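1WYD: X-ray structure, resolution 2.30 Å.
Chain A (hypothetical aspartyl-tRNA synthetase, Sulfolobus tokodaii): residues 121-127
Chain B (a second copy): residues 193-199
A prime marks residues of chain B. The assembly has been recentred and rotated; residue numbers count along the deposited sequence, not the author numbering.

Chain A 121-127: RVLDLRR
Chain B, residues 193-199: ELMAGVV

How do the two stretches lie against each other? In chain A, Arg121 to Asp124 have helical phi/psi near -60/-45, Leu125 is -64/-18 and Arg126 is -80/-15; Arg127, at -59/144, takes the N-cap position right before a helix. Chain B is helical from Glu193′, as part of a helix that begins earlier in the chain, but its phi/psi values drift to -85/2 at Gly197′ and -122/-53 at Val198′. The two axes run in broadly the same direction, with N-to-C vectors 34° apart (signed crossing -34°) and a closest approach of 9.2 Å. In register, Val122 CA lies 6.6 Å from Leu194′ CA, and Arg126 CA lies 5.3 Å from Val198′ CA, so the backbones draw closer toward their C-terminal ends.

What does the first turn of chain A contribute? Arg121 (chi1 t, chi2 p) makes no contact with the chain B stretch; Arg121 NH1 instead forms a salt bridge with Asp124 OD2 at 2.7 Å, while Arg121 O accepts a hydrogen bond from Leu125 N at 2.8 Å. Val122, chi1 t, points toward chain B and spreads its two methyls over different neighbours: Val122 CG2 packs 4.0 Å from Leu194′ CB, and Val122 CG1 sits 4.2 Å from Val198′ CG1. Leu194′ is m, t; Val198′ has an off-well chi1 of -22°. Leu123 (m, t) points away, and Asp124 (chi1 t) is out of reach.

How does Leu125 continue the apolar seam? Its CB also points toward chain B, and with rotamer m, t Leu125 CD1 comes 4.0 Å from Met195′ SD. Met195′ starts out pointing away, but its m, m, m side chain brings its end back nearer to chain A. Leu125 CB lies 4.5 Å from Val198′ CG1. Val198′, which has the largest covered area of the contact, thus meets both Val122 and Leu125.

Where do polar atoms join the two chains? Arg126 starts sideways, but its extended side chain (m, t, t, chi4 161°) carries the guanidinium to the carbonyl of Gly197′. Arg126 NE and Arg126 NH2 both donate hydrogen bonds to Gly197′ O, at 2.8 and 2.9 Å respectively, and the oxygen lies at the edge of the guanidinium, near its plane, where both N-H groups can point at it (angles 144° and 135°). Along the way, Arg126 CG packs 4.0 Å from Val198′ CB, so the arginine contributes apolar contact as well as two hydrogen bonds. Gly197′ N itself bonds to Leu194′ O at 2.8 Å, within its own helix.

What does Arg127 do at the end of the stretch? Its side chain stays well clear of the other stretch and turns back with rotamers m, t, m and chi4 113° to Asp124. Arg127 NH2 donates to Asp124 OD1 (2.6 Å) and Asp124 OD2 (3.0 Å), and Arg127 NE donates to Asp124 OD1 (2.9 Å), as parts of a salt bridge. With Arg121 also bound to it, Asp124 ties two arginines together within chain A.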

# COMPACT_ATOMS: atom_id res chain seq x y z
N ARG A 121 4.71 -2.31 23.54
CA ARG A 121 5.23 -2.47 22.21
C ARG A 121 6.06 -1.29 21.71
O ARG A 121 7.05 -1.52 21.00
CB ARG A 121 4.11 -2.77 21.25
CG ARG A 121 4.59 -3.20 19.90
CD ARG A 121 5.54 -4.33 19.98
NE ARG A 121 5.35 -5.19 18.83
CZ ARG A 121 6.00 -6.32 18.65
NH1 ARG A 121 6.90 -6.72 19.55
NH2 ARG A 121 5.78 -7.04 17.57
N VAL A 122 5.71 -0.06 22.07
CA VAL A 122 6.54 1.08 21.64
C VAL A 122 7.98 0.95 22.11
O VAL A 122 8.88 1.11 21.32
CB VAL A 122 5.94 2.48 21.99
CG1 VAL A 122 6.97 3.57 21.83
CG2 VAL A 122 4.79 2.79 21.08
N LEU A 123 8.20 0.62 23.39
CA LEU A 123 9.57 0.44 23.87
C LEU A 123 10.26 -0.74 23.18
O LEU A 123 11.44 -0.66 22.80
CB LEU A 123 9.62 0.31 25.40
CG LEU A 123 9.17 1.56 26.16
CD1 LEU A 123 8.92 1.25 27.64
CD2 LEU A 123 10.19 2.71 25.98
N ASP A 124 9.51 -1.82 23.02
CA ASP A 124 10.02 -2.99 22.35
C ASP A 124 10.54 -2.71 20.95
O ASP A 124 11.66 -3.09 20.61
CB ASP A 124 8.96 -4.10 22.29
CG ASP A 124 9.55 -5.38 21.83
OD1 ASP A 124 10.46 -5.88 22.52
OD2 ASP A 124 9.23 -5.94 20.75
N LEU A 125 9.71 -2.05 20.14
CA LEU A 125 10.03 -1.71 18.78
C LEU A 125 11.22 -0.73 18.67
O LEU A 125 11.82 -0.62 17.61
CB LEU A 125 8.80 -1.10 18.11
CG LEU A 125 7.61 -1.97 17.74
CD1 LEU A 125 6.36 -1.14 17.45
CD2 LEU A 125 7.97 -2.81 16.55
N ARG A 126 11.54 -0.05 19.76
CA ARG A 126 12.65 0.92 19.78
C ARG A 126 14.00 0.21 19.91
O ARG A 126 15.05 0.79 19.68
CB ARG A 126 12.47 1.91 20.94
CG ARG A 126 11.40 2.98 20.73
CD ARG A 126 11.38 4.02 21.87
NE ARG A 126 10.36 5.03 21.67
CZ ARG A 126 9.87 5.83 22.61
NH1 ARG A 126 10.32 5.78 23.87
NH2 ARG A 126 8.90 6.69 22.30
N ARG A 127 13.96 -1.07 20.27
CA ARG A 127 15.22 -1.82 20.29
C ARG A 127 15.81 -1.80 18.87
O ARG A 127 15.08 -1.84 17.86
CB ARG A 127 15.02 -3.27 20.79
CG ARG A 127 14.50 -3.37 22.23
CD ARG A 127 14.43 -4.79 22.72
NE ARG A 127 13.25 -5.41 22.12
CZ ARG A 127 13.28 -6.41 21.22
NH1 ARG A 127 14.42 -6.93 20.78
NH2 ARG A 127 12.13 -6.87 20.73
N GLU B 193 1.35 7.61 14.88
CA GLU B 193 1.97 8.42 15.93
C GLU B 193 2.94 7.55 16.70
O GLU B 193 4.08 7.95 16.93
CB GLU B 193 0.94 9.00 16.88
CG GLU B 193 -0.06 9.93 16.20
CD GLU B 193 -0.78 10.85 17.19
OE1 GLU B 193 -0.11 11.44 18.07
OE2 GLU B 193 -2.02 11.01 17.06
N LEU B 194 2.49 6.35 17.06
CA LEU B 194 3.30 5.39 17.78
C LEU B 194 4.57 5.05 17.03
O LEU B 194 5.66 5.02 17.63
CB LEU B 194 2.52 4.08 18.06
CG LEU B 194 1.32 4.18 19.03
CD1 LEU B 194 0.93 2.81 19.52
CD2 LEU B 194 1.60 5.12 20.20
N MET B 195 4.42 4.75 15.74
CA MET B 195 5.55 4.36 14.91
C MET B 195 6.42 5.58 14.63
O MET B 195 7.60 5.42 14.36
CB MET B 195 5.10 3.75 13.59
CG MET B 195 4.35 2.45 13.73
SD MET B 195 5.39 1.16 14.31
CE MET B 195 6.28 0.79 12.84
N ALA B 196 5.84 6.78 14.68
CA ALA B 196 6.68 7.97 14.61
C ALA B 196 7.51 8.05 15.90
O ALA B 196 8.61 8.66 15.92
CB ALA B 196 5.84 9.20 14.43
N GLY B 197 7.00 7.43 16.97
CA GLY B 197 7.62 7.55 18.28
C GLY B 197 8.74 6.53 18.41
O GLY B 197 9.35 6.42 19.45
N VAL B 198 8.98 5.77 17.35
CA VAL B 198 10.02 4.77 17.32
C VAL B 198 11.01 5.03 16.17
O VAL B 198 12.23 5.09 16.40
CB VAL B 198 9.46 3.34 17.25
CG1 VAL B 198 8.04 3.29 17.76
CG2 VAL B 198 9.53 2.79 15.91
N VAL B 199 10.51 5.19 14.95
CA VAL B 199 11.43 5.49 13.88
C VAL B 199 11.29 6.86 13.28
O VAL B 199 11.73 7.05 12.19
CB VAL B 199 11.42 4.45 12.76
CG1 VAL B 199 12.11 3.17 13.22
CG2 VAL B 199 10.02 4.19 12.23